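PDB 6F3H: exoribonuclease II, mitochondrial from Candida glabrata, which degrades RNA from its 3' end as an exoribonuclease, and probably serves as the nuclease component of the mitochondrial RNA degradosome. Local coordinates for residues Y632-G637 / F677-P682; T297-Y302 / K339-I344; V397-S402 / S520-V525. The protein carries 1 engineered substitution. One frame throughout, in Å; residues are numbered along the deposited sequence.

Interaction 1 of 3, residues Y632-G637 / F677-P682; sequences YRCYNG and FYSPFP. With nucleotides of chain C.
The carbonyl oxygen Phe677 O is gripped twice, once by a true hydrogen bond and once by a softer contact. Cys634 N donates to Phe677 O over 2.7 Å, nearly along the C=O axis, and Arg633 CA lies 3.5 Å from Phe677 O in a CA-H...O contact. Cys634 with Phe677 and Tyr632 with Ser679 form hydrogen-bonded pairs; between them Arg633 and Tyr678 make a non-hydrogen-bonded pair. The result is a two-stranded antiparallel ribbon of the RNB region, its strands linked through a largely helical excursion. On the face carrying Arg633 and Tyr678, the two side chains run alongside each other, with guanidinium and phenol planes 79° apart. A bend at chi3 (-33°) turns the guanidinium so that Arg633 NH2 makes a weak bond to Tyr678 OH (2.7 Å), while Arg633 NH1 reaches OP2 of U4 of chain C, also weakly, at 3.0 Å. Its positive charge probably favours the phosphate. On the face of Tyr632, Cys634, Phe677 and Ser679, two rings meet aliphatic neighbours. Pro682 CD lies over the Tyr632 ring, 3.9 Å from its centroid, and Cys634 CB sits above the Phe677 ring, offset toward the rim. Asn636 meets that ring at its edge, the amide nearly perpendicular to it, while Asn636 ND2 bonds to the backbone of Leu30. Ser679 OG donates to a lone pair of Phe681 O at 2.6 Å.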
loop_
_atom_site.group_PDB
_atom_site.type_symbol
_atom_site.label_atom_id
_atom_site.label_comp_id
_atom_site.label_asym_id
_atom_site.label_seq_id
_atom_site.Cartn_x
_atom_site.Cartn_y
_atom_site.Cartn_z
ATOM N N TYR A 632 10.376 6.104 9.844
ATOM C CA TYR A 632 10.346 4.807 10.490
ATOM C C TYR A 632 9.171 4.015 9.963
ATOM O O TYR A 632 8.295 4.551 9.293
ATOM C CB TYR A 632 10.253 4.952 12.013
ATOM C CG TYR A 632 11.342 5.823 12.594
ATOM C CD1 TYR A 632 11.357 7.195 12.373
ATOM C CD2 TYR A 632 12.379 5.267 13.343
ATOM C CE1 TYR A 632 12.365 7.995 12.886
ATOM C CE2 TYR A 632 13.403 6.062 13.861
ATOM C CZ TYR A 632 13.391 7.433 13.632
ATOM O OH TYR A 632 14.383 8.271 14.136
ATOM N N ARG A 633 9.159 2.725 10.269
ATOM C CA ARG A 633 8.040 1.863 9.953
ATOM C C ARG A 633 7.610 1.243 11.268
ATOM O O ARG A 633 8.417 0.595 11.939
ATOM C CB ARG A 633 8.428 0.784 8.946
ATOM C CG ARG A 633 7.446 -0.379 8.960
ATOM C CD ARG A 633 7.719 -1.409 7.892
ATOM N NE ARG A 633 8.262 -0.805 6.692
ATOM C CZ ARG A 633 8.799 -1.504 5.702
ATOM N NH1 ARG A 633 8.862 -2.833 5.802
ATOM N NH2 ARG A 633 9.287 -0.872 4.633
ATOM N N CYS A 634 6.339 1.420 11.626
ATOM C CA CYS A 634 5.850 1.133 12.964
ATOM C C CYS A 634 4.681 0.184 12.877
ATOM O O CYS A 634 4.114 -0.034 11.810
ATOM C CB CYS A 634 5.433 2.403 13.712
ATOM S SG CYS A 634 6.495 3.800 13.360
ATOM N N TYR A 635 4.334 -0.389 14.022
ATOM C CA TYR A 635 3.186 -1.277 14.097
ATOM C C TYR A 635 2.689 -1.208 15.528
ATOM O O TYR A 635 3.448 -1.519 16.452
ATOM C CB TYR A 635 3.548 -2.712 13.697
ATOM C CG TYR A 635 2.393 -3.684 13.800
ATOM C CD1 TYR A 635 1.937 -4.104 15.034
ATOM C CD2 TYR A 635 1.755 -4.179 12.675
ATOM C CE1 TYR A 635 0.872 -4.969 15.160
ATOM C CE2 TYR A 635 0.670 -5.054 12.799
ATOM C CZ TYR A 635 0.242 -5.442 14.055
ATOM O OH TYR A 635 -0.815 -6.302 14.256
ATOM N N ASN A 636 1.413 -0.838 15.701
ATOM C CA ASN A 636 0.839 -0.636 17.024
ATOM C C ASN A 636 0.111 -1.851 17.529
ATOM O O ASN A 636 0.157 -2.141 18.724
ATOM C CB ASN A 636 -0.176 0.502 17.036
ATOM C CG ASN A 636 0.447 1.849 16.908
ATOM O OD1 ASN A 636 1.663 1.991 16.972
ATOM N ND2 ASN A 636 -0.392 2.865 16.718
ATOM N N GLY A 637 -0.643 -2.495 16.676
ATOM C CA GLY A 637 -1.515 -3.522 17.160
ATOM C C GLY A 637 -2.845 -2.897 17.484
ATOM O O GLY A 637 -3.096 -1.715 17.227
ATOM N N PHE A 677 2.767 0.897 9.372
ATOM C CA PHE A 677 2.636 2.226 8.813
ATOM C C PHE A 677 3.933 2.980 8.998
ATOM O O PHE A 677 4.673 2.732 9.946
ATOM C CB PHE A 677 1.469 3.008 9.460
ATOM C CG PHE A 677 1.587 3.184 10.962
ATOM C CD1 PHE A 677 1.151 2.187 11.835
ATOM C CD2 PHE A 677 2.137 4.344 11.504
ATOM C CE1 PHE A 677 1.260 2.353 13.218
ATOM C CE2 PHE A 677 2.248 4.511 12.887
ATOM C CZ PHE A 677 1.817 3.516 13.742
ATOM N N TYR A 678 4.187 3.909 8.085
ATOM C CA TYR A 678 5.329 4.804 8.167
ATOM C C TYR A 678 5.043 5.961 9.115
ATOM O O TYR A 678 3.902 6.391 9.290
ATOM C CB TYR A 678 5.712 5.315 6.776
ATOM C CG TYR A 678 6.255 4.206 5.873
ATOM C CD1 TYR A 678 7.486 3.618 6.138
ATOM C CD2 TYR A 678 5.536 3.727 4.781
ATOM C CE1 TYR A 678 7.997 2.590 5.343
ATOM C CE2 TYR A 678 6.048 2.699 3.970
ATOM C CZ TYR A 678 7.285 2.140 4.262
ATOM O OH TYR A 678 7.844 1.127 3.503
ATOM N N SER A 679 6.099 6.436 9.758
ATOM C CA SER A 679 6.018 7.431 10.808
ATOM C C SER A 679 7.231 8.330 10.736
ATOM O O SER A 679 8.339 7.851 10.476
ATOM C CB SER A 679 5.990 6.778 12.189
ATOM O OG SER A 679 6.322 7.716 13.181
ATOM N N PRO A 680 7.076 9.609 11.060
ATOM C CA PRO A 680 8.228 10.512 11.086
ATOM C C PRO A 680 8.995 10.485 12.392
ATOM O O PRO A 680 9.992 11.204 12.511
ATOM C CB PRO A 680 7.583 11.888 10.891
ATOM C CG PRO A 680 6.086 11.672 11.068
ATOM C CD PRO A 680 5.860 10.277 11.524
ATOM N N PHE A 681 8.597 9.660 13.346
ATOM C CA PHE A 681 9.346 9.555 14.582
ATOM C C PHE A 681 9.277 8.125 15.070
ATOM O O PHE A 681 8.332 7.397 14.745
ATOM C CB PHE A 681 8.813 10.518 15.641
ATOM C CG PHE A 681 7.338 10.585 15.679
ATOM C CD1 PHE A 681 6.611 9.586 16.299
ATOM C CD2 PHE A 681 6.665 11.652 15.083
ATOM C CE1 PHE A 681 5.228 9.646 16.333
ATOM C CE2 PHE A 681 5.286 11.723 15.109
ATOM C CZ PHE A 681 4.563 10.718 15.737
ATOM N N PRO A 682 10.252 7.695 15.863
ATOM C CA PRO A 682 10.338 6.287 16.263
ATOM C C PRO A 682 9.129 5.824 17.052
ATOM O O PRO A 682 8.674 6.489 17.982
ATOM C CB PRO A 682 11.589 6.257 17.134
ATOM C CG PRO A 682 11.780 7.687 17.569
ATOM C CD PRO A 682 11.371 8.485 16.399
ATOM P P U C 4 10.562 -5.958 5.939
ATOM O OP1 U C 4 11.477 -4.841 6.242
ATOM O OP2 U C 4 9.363 -5.729 5.113
ATOM O "O5'" U C 4 11.432 -7.017 5.179
ATOM C "C5'" U C 4 12.496 -7.638 5.852
ATOM C "C4'" U C 4 13.112 -8.630 4.944
ATOM O "O4'" U C 4 12.219 -9.761 4.804
ATOM C "C3'" U C 4 13.284 -8.142 3.527
ATOM O "O3'" U C 4 14.379 -7.269 3.356
ATOM C "C2'" U C 4 13.366 -9.444 2.752
ATOM O "O2'" U C 4 14.639 -10.048 2.913
ATOM C "C1'" U C 4 12.331 -10.291 3.498
ATOM N N1 U C 4 11.009 -10.232 2.835
ATOM C C2 U C 4 10.785 -11.182 1.861
ATOM O O2 U C 4 11.600 -12.037 1.572
ATOM N N3 U C 4 9.569 -11.112 1.247
ATOM C C4 U C 4 8.581 -10.190 1.505
ATOM O O4 U C 4 7.534 -10.269 0.856
ATOM C C5 U C 4 8.886 -9.224 2.525
ATOM C C6 U C 4 10.062 -9.275 3.141
#

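Interaction 2 of 3, residues T297-Y302 / K339-I344; sequences TLLNDY and KLLVEI
An antiparallel helix pair, made by helix 293-303 and the last turn of helix 334-343, provides a compact example of apolar packing by a handful of leucines. The short segments cross at 141° between their N-to-C directions, with axes 9.5 Å apart, and no hydrogen bond spans the gap. Leu299 is the central side chain of the contact, its CG anti to the carbonyl carbon. Leu299 CD1 lies 3.8 Å from Leu340 CD2, the two side chains crossing obliquely, and 3.8 Å from Ile344 CD1, those two side chains meeting at about a right angle. Ile344 has just left helical geometry; with CG1 in the crowded position between N and the carbonyl carbon (chi1 58°), its tip still reaches this cluster, and its carbonyl oxygen bonds to Arg296. Helices 311-322 and 285-291 also border the contact: Phe321 of the former touches Leu340, and Tyr285 and Ile288 of the latter pack on Ile344. The contact lies away from the magnesium site and about 22 Å from the bound RNA at the nearest atoms. Leu341 also packs against the first helix. Its CG, anti to the backbone N (chi1 -175°), carries CD2 against the backbone where Leu299 passes into Asn300, and Leu341 CD2 lies 3.9 Å from Leu299 CB and 3.6 Å from Asn300 CB.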
loop_
_atom_site.group_PDB
_atom_site.type_symbol
_atom_site.label_atom_id
_atom_site.label_comp_id
_atom_site.label_asym_id
_atom_site.label_seq_id
_atom_site.Cartn_x
_atom_site.Cartn_y
_atom_site.Cartn_z
ATOM N N THR A 297 -14.523 4.431 -24.381
ATOM C CA THR A 297 -13.916 5.164 -23.277
ATOM C C THR A 297 -14.722 4.999 -22.008
ATOM O O THR A 297 -14.177 4.785 -20.924
ATOM C CB THR A 297 -13.825 6.642 -23.614
ATOM O OG1 THR A 297 -12.940 6.835 -24.716
ATOM C CG2 THR A 297 -13.308 7.391 -22.423
ATOM N N LEU A 298 -16.028 5.150 -22.119
ATOM C CA LEU A 298 -16.855 5.085 -20.931
ATOM C C LEU A 298 -16.784 3.705 -20.307
ATOM O O LEU A 298 -16.511 3.573 -19.112
ATOM C CB LEU A 298 -18.283 5.457 -21.300
ATOM C CG LEU A 298 -19.341 4.837 -20.414
ATOM C CD1 LEU A 298 -19.336 5.494 -19.058
ATOM C CD2 LEU A 298 -20.654 5.066 -21.058
ATOM N N LEU A 299 -16.957 2.657 -21.116
ATOM C CA LEU A 299 -16.857 1.300 -20.592
ATOM C C LEU A 299 -15.502 1.071 -19.967
ATOM O O LEU A 299 -15.374 0.437 -18.915
ATOM C CB LEU A 299 -17.045 0.291 -21.703
ATOM C CG LEU A 299 -18.384 0.385 -22.387
ATOM C CD1 LEU A 299 -18.310 -0.414 -23.684
ATOM C CD2 LEU A 299 -19.458 -0.097 -21.443
ATOM N N ASN A 300 -14.482 1.607 -20.604
ATOM C CA ASN A 300 -13.141 1.469 -20.088
ATOM C C ASN A 300 -13.019 2.117 -18.719
ATOM O O ASN A 300 -12.586 1.475 -17.756
ATOM C CB ASN A 300 -12.182 2.070 -21.095
ATOM C CG ASN A 300 -10.768 1.914 -20.691
ATOM O OD1 ASN A 300 -10.294 0.814 -20.455
ATOM N ND2 ASN A 300 -10.063 3.025 -20.615
ATOM N N ASP A 301 -13.423 3.381 -18.601
ATOM C CA ASP A 301 -13.356 4.030 -17.304
ATOM C C ASP A 301 -14.182 3.293 -16.256
ATOM O O ASP A 301 -13.918 3.437 -15.064
ATOM C CB ASP A 301 -13.800 5.492 -17.427
ATOM C CG ASP A 301 -12.707 6.388 -18.004
ATOM O OD1 ASP A 301 -11.537 5.998 -17.881
ATOM O OD2 ASP A 301 -12.981 7.485 -18.541
ATOM N N TYR A 302 -15.155 2.484 -16.653
ATOM C CA TYR A 302 -15.877 1.729 -15.636
ATOM C C TYR A 302 -15.103 0.486 -15.200
ATOM O O TYR A 302 -14.885 0.283 -14.006
ATOM C CB TYR A 302 -17.270 1.355 -16.145
ATOM C CG TYR A 302 -18.226 0.927 -15.052
ATOM C CD1 TYR A 302 -19.010 1.849 -14.373
ATOM C CD2 TYR A 302 -18.329 -0.403 -14.685
ATOM C CE1 TYR A 302 -19.875 1.445 -13.356
ATOM C CE2 TYR A 302 -19.186 -0.815 -13.678
ATOM C CZ TYR A 302 -19.953 0.106 -13.018
ATOM O OH TYR A 302 -20.793 -0.333 -12.020
ATOM N N LYS A 339 -16.128 -7.522 -20.538
ATOM C CA LYS A 339 -16.544 -8.431 -21.601
ATOM C C LYS A 339 -17.007 -7.668 -22.819
ATOM O O LYS A 339 -16.589 -7.954 -23.944
ATOM C CB LYS A 339 -17.684 -9.327 -21.130
ATOM C CG LYS A 339 -17.353 -10.223 -19.965
ATOM C CD LYS A 339 -18.389 -11.325 -19.855
ATOM C CE LYS A 339 -18.750 -11.845 -21.244
ATOM N NZ LYS A 339 -19.382 -13.194 -21.217
ATOM N N LEU A 340 -17.821 -6.652 -22.609
ATOM C CA LEU A 340 -18.329 -5.923 -23.751
ATOM C C LEU A 340 -17.218 -5.160 -24.429
ATOM O O LEU A 340 -17.031 -5.250 -25.640
ATOM C CB LEU A 340 -19.404 -4.961 -23.309
ATOM C CG LEU A 340 -19.874 -4.234 -24.549
ATOM C CD1 LEU A 340 -20.511 -5.225 -25.479
ATOM C CD2 LEU A 340 -20.853 -3.168 -24.195
ATOM N N LEU A 341 -16.473 -4.400 -23.650
ATOM C CA LEU A 341 -15.398 -3.601 -24.200
ATOM C C LEU A 341 -14.426 -4.480 -24.961
ATOM O O LEU A 341 -13.971 -4.124 -26.051
ATOM C CB LEU A 341 -14.705 -2.875 -23.068
ATOM C CG LEU A 341 -13.635 -1.913 -23.506
ATOM C CD1 LEU A 341 -14.037 -1.138 -24.727
ATOM C CD2 LEU A 341 -13.400 -1.021 -22.374
ATOM N N VAL A 342 -14.120 -5.650 -24.412
ATOM C CA VAL A 342 -13.301 -6.604 -25.141
ATOM C C VAL A 342 -13.969 -6.948 -26.457
ATOM O O VAL A 342 -13.326 -7.030 -27.505
ATOM C CB VAL A 342 -13.084 -7.868 -24.291
ATOM C CG1 VAL A 342 -12.837 -9.079 -25.175
ATOM C CG2 VAL A 342 -11.955 -7.679 -23.298
ATOM N N GLU A 343 -15.274 -7.104 -26.428
ATOM C CA GLU A 343 -15.975 -7.582 -27.599
ATOM C C GLU A 343 -15.977 -6.555 -28.717
ATOM O O GLU A 343 -16.104 -6.913 -29.887
ATOM C CB GLU A 343 -17.384 -7.954 -27.197
ATOM C CG GLU A 343 -18.140 -8.591 -28.271
ATOM C CD GLU A 343 -19.462 -9.089 -27.773
ATOM O OE1 GLU A 343 -19.490 -9.629 -26.644
ATOM O OE2 GLU A 343 -20.469 -8.931 -28.495
ATOM N N ILE A 344 -15.855 -5.281 -28.386
ATOM C CA ILE A 344 -15.968 -4.219 -29.370
ATOM C C ILE A 344 -14.633 -3.524 -29.614
ATOM O O ILE A 344 -14.615 -2.410 -30.129
ATOM C CB ILE A 344 -17.029 -3.211 -28.936
ATOM C CG1 ILE A 344 -16.624 -2.680 -27.565
ATOM C CG2 ILE A 344 -18.379 -3.884 -28.891
ATOM C CD1 ILE A 344 -17.256 -1.385 -27.212
#

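Interaction 3 of 3, residues V397-S402 / S520-V525; sequences VFCIDS and SNFPKV. With MG (magnesium ion), chain E; nucleotides of chain C.
Metal coordination lies at one end of this contact within the RNB domain: Asp401, in 397-402 alone, chelates the magnesium ion through OD1 at 1.8 Å and OD2 at 2.2 Å. Two waters and Asp410 join it in the site, probably the nuclease active site, and Asp401 OD1 also accepts a hydrogen bond from O2' of A5 of chain C, so one carboxylate meets both metal and RNA. The negative charge of the pair of aspartates is presumably balanced by the ion. Hydrogen bonding between the segments is sparse. Val397 N donates to Asn521 O over 2.8 Å, nearly along the C=O axis, and a water accepts from Val525 N while donating weakly to Cys399 O. Apolar contacts do the rest. Val397 lies alongside Phe522, Val397 CB being 3.7 Å from Phe522 CD1, and Cys399 SG approaches the same ring obliquely as a sulfur-aromatic contact. Pro523 CG meets the Phe398 ring obliquely, 4.0 Å from Phe398 CE1, and Ile400 CG1 lies 4.4 Å from Val525 CG2. The two loops run roughly parallel, 520-525 leaving strand 505-519 and entering helix 527-534. Val530 of that helix packs on both Ile400 and Val525, while Leu549 of helix 543-567 packs on Phe398.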
loop_
_atom_site.group_PDB
_atom_site.type_symbol
_atom_site.label_atom_id
_atom_site.label_comp_id
_atom_site.label_asym_id
_atom_site.label_seq_id
_atom_site.Cartn_x
_atom_site.Cartn_y
_atom_site.Cartn_z
ATOM N N VAL A 397 31.102 -10.010 -2.097
ATOM C CA VAL A 397 29.795 -9.491 -1.717
ATOM C C VAL A 397 28.720 -10.358 -2.331
ATOM O O VAL A 397 28.620 -10.441 -3.560
ATOM C CB VAL A 397 29.610 -8.060 -2.217
ATOM C CG1 VAL A 397 28.335 -7.517 -1.696
ATOM C CG2 VAL A 397 30.782 -7.246 -1.753
ATOM N N PHE A 398 27.846 -10.900 -1.491
ATOM C CA PHE A 398 26.781 -11.785 -1.929
ATOM C C PHE A 398 25.460 -11.034 -2.121
ATOM O O PHE A 398 24.868 -10.546 -1.152
ATOM C CB PHE A 398 26.603 -12.902 -0.908
ATOM C CG PHE A 398 27.851 -13.697 -0.627
ATOM C CD1 PHE A 398 28.328 -14.616 -1.553
ATOM C CD2 PHE A 398 28.509 -13.579 0.593
ATOM C CE1 PHE A 398 29.455 -15.378 -1.274
ATOM C CE2 PHE A 398 29.635 -14.339 0.879
ATOM C CZ PHE A 398 30.108 -15.237 -0.051
ATOM N N CYS A 399 24.970 -10.997 -3.365
ATOM C CA CYS A 399 23.683 -10.395 -3.730
ATOM C C CYS A 399 22.703 -11.508 -4.069
ATOM O O CYS A 399 22.620 -11.963 -5.214
ATOM C CB CYS A 399 23.851 -9.436 -4.897
ATOM S SG CYS A 399 24.917 -8.028 -4.519
ATOM N N ILE A 400 21.949 -11.932 -3.059
ATOM C CA ILE A 400 21.068 -13.094 -3.164
ATOM C C ILE A 400 19.695 -12.587 -3.579
ATOM O O ILE A 400 18.889 -12.186 -2.740
ATOM C CB ILE A 400 21.005 -13.856 -1.857
ATOM C CG1 ILE A 400 22.413 -14.003 -1.322
ATOM C CG2 ILE A 400 20.319 -15.186 -2.072
ATOM C CD1 ILE A 400 22.466 -14.789 -0.097
ATOM N N ASP A 401 19.422 -12.612 -4.882
ATOM C CA ASP A 401 18.155 -12.175 -5.435
ATOM C C ASP A 401 17.649 -13.332 -6.312
ATOM O O ASP A 401 18.305 -14.367 -6.432
ATOM C CB ASP A 401 18.350 -10.825 -6.145
ATOM C CG ASP A 401 18.199 -9.642 -5.243
ATOM O OD1 ASP A 401 17.489 -9.765 -4.194
ATOM O OD2 ASP A 401 18.778 -8.554 -5.549
ATOM N N SER A 402 16.448 -13.174 -6.858
ATOM C CA SER A 402 15.917 -14.127 -7.824
ATOM C C SER A 402 16.511 -13.906 -9.211
ATOM O O SER A 402 17.161 -12.895 -9.496
ATOM C CB SER A 402 14.395 -14.022 -7.930
ATOM O OG SER A 402 13.721 -14.595 -6.827
ATOM N N SER A 520 33.690 -4.656 -5.523
ATOM C CA SER A 520 33.707 -5.008 -6.935
ATOM C C SER A 520 33.687 -6.506 -7.145
ATOM O O SER A 520 33.535 -6.971 -8.276
ATOM C CB SER A 520 34.926 -4.401 -7.622
ATOM O OG SER A 520 36.036 -4.378 -6.738
ATOM N N ASN A 521 33.813 -7.279 -6.083
ATOM C CA ASN A 521 33.833 -8.723 -6.231
ATOM C C ASN A 521 32.464 -9.232 -5.837
ATOM O O ASN A 521 32.159 -9.344 -4.652
ATOM C CB ASN A 521 34.922 -9.342 -5.372
ATOM C CG ASN A 521 35.012 -10.848 -5.539
ATOM O OD1 ASN A 521 34.575 -11.408 -6.554
ATOM N ND2 ASN A 521 35.576 -11.514 -4.537
ATOM N N PHE A 522 31.655 -9.576 -6.835
ATOM C CA PHE A 522 30.270 -10.027 -6.640
ATOM C C PHE A 522 30.100 -11.469 -7.110
ATOM O O PHE A 522 29.884 -11.706 -8.311
ATOM C CB PHE A 522 29.280 -9.154 -7.411
ATOM C CG PHE A 522 29.195 -7.723 -6.969
ATOM C CD1 PHE A 522 28.742 -7.375 -5.701
ATOM C CD2 PHE A 522 29.518 -6.713 -7.871
ATOM C CE1 PHE A 522 28.649 -6.041 -5.336
ATOM C CE2 PHE A 522 29.424 -5.397 -7.510
ATOM C CZ PHE A 522 28.982 -5.060 -6.244
ATOM N N PRO A 523 30.136 -12.455 -6.212
ATOM C CA PRO A 523 29.769 -13.828 -6.593
ATOM C C PRO A 523 28.334 -13.957 -7.134
ATOM O O PRO A 523 27.385 -13.363 -6.602
ATOM C CB PRO A 523 29.953 -14.600 -5.284
ATOM C CG PRO A 523 31.015 -13.843 -4.577
ATOM C CD PRO A 523 30.752 -12.404 -4.874
ATOM N N LYS A 524 28.182 -14.740 -8.216
ATOM C CA LYS A 524 26.884 -14.956 -8.858
ATOM C C LYS A 524 26.027 -15.919 -8.047
ATOM O O LYS A 524 26.352 -17.106 -7.945
ATOM C CB LYS A 524 27.072 -15.498 -10.271
ATOM N N VAL A 525 24.887 -15.432 -7.545
ATOM C CA VAL A 525 24.114 -16.173 -6.555
ATOM C C VAL A 525 22.639 -15.863 -6.708
ATOM O O VAL A 525 22.240 -14.748 -7.050
ATOM C CB VAL A 525 24.561 -15.862 -5.110
ATOM C CG1 VAL A 525 25.762 -16.668 -4.774
ATOM C CG2 VAL A 525 24.848 -14.372 -4.945
HETATM MG MG MG E . 18.670 -8.711 -3.360
ATOM P P A C 5 14.292 -6.097 2.268
ATOM O OP1 A C 5 15.475 -5.217 2.391
ATOM O OP2 A C 5 12.932 -5.486 2.278
ATOM O "O5'" A C 5 14.445 -6.873 0.899
ATOM C "C5'" A C 5 15.616 -7.626 0.661
ATOM C "C4'" A C 5 15.450 -8.592 -0.477
ATOM O "O4'" A C 5 14.438 -9.575 -0.151
ATOM C "C3'" A C 5 14.989 -8.008 -1.799
ATOM O "O3'" A C 5 16.054 -7.445 -2.532
ATOM C "C2'" A C 5 14.379 -9.215 -2.481
ATOM O "O2'" A C 5 15.399 -10.067 -2.980
ATOM C "C1'" A C 5 13.703 -9.899 -1.300
ATOM N N9 A C 5 12.369 -9.350 -1.119
ATOM C C8 A C 5 11.948 -8.323 -0.311
ATOM N N7 A C 5 10.673 -8.049 -0.429
ATOM C C5 A C 5 10.268 -8.953 -1.394
ATOM C C6 A C 5 9.023 -9.197 -1.973
ATOM N N6 A C 5 7.918 -8.512 -1.652
ATOM N N1 A C 5 8.975 -10.182 -2.905
ATOM C C2 A C 5 10.091 -10.863 -3.221
ATOM N N3 A C 5 11.327 -10.734 -2.743
ATOM C C4 A C 5 11.312 -9.751 -1.834
ATOM P P C C 6 15.899 -6.001 -3.170
ATOM O OP1 C C 6 17.181 -5.662 -3.803
ATOM O OP2 C C 6 15.270 -5.104 -2.187
ATOM O "O5'" C C 6 14.935 -6.262 -4.389
ATOM C "C5'" C C 6 15.249 -7.288 -5.317
ATOM C "C4'" C C 6 14.100 -7.577 -6.255
ATOM O "O4'" C C 6 13.010 -8.245 -5.564
ATOM C "C3'" C C 6 13.416 -6.390 -6.893
ATOM O "O3'" C C 6 14.164 -5.793 -7.929
ATOM C "C2'" C C 6 12.145 -7.027 -7.389
ATOM O "O2'" C C 6 12.470 -7.870 -8.471
ATOM C "C1'" C C 6 11.798 -7.933 -6.209
ATOM N N1 C C 6 10.851 -7.277 -5.264
ATOM C C2 C C 6 9.467 -7.352 -5.556
ATOM O O2 C C 6 9.086 -7.974 -6.548
ATOM N N3 C C 6 8.518 -6.781 -4.788
ATOM C C4 C C 6 8.914 -6.116 -3.726
ATOM N N4 C C 6 7.940 -5.574 -2.986
ATOM C C5 C C 6 10.305 -6.008 -3.386
ATOM C C6 C C 6 11.232 -6.579 -4.166
HETATM O O HOH W 1 24.656 -12.206 -7.874
HETATM O O HOH W 2 19.071 -9.454 -1.587
HETATM O O HOH W 3 20.375 -7.716 -3.247
#

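In the fold
Followed from the N terminus, the chain closes its three contacts strictly in series, and none nests within or crosses another. Interaction 2 comes first, closing a loop of 36 residues that includes helix 311-322 to join the helices at 297-302 and 339-344, about 41 Å from interaction 1 between centres and on the opposite side of the chain's centre. Interaction 3 follows, closing an excursion of 117 residues with more strand than helix and bringing the loop that holds a metal ligand against the loop leading into helix 527-534. Interaction 1 then closes a shorter, mainly helical excursion. Interactions 1 and 3 share the RNB region and both meet the bound RNA, with nearest atoms about 15 Å apart.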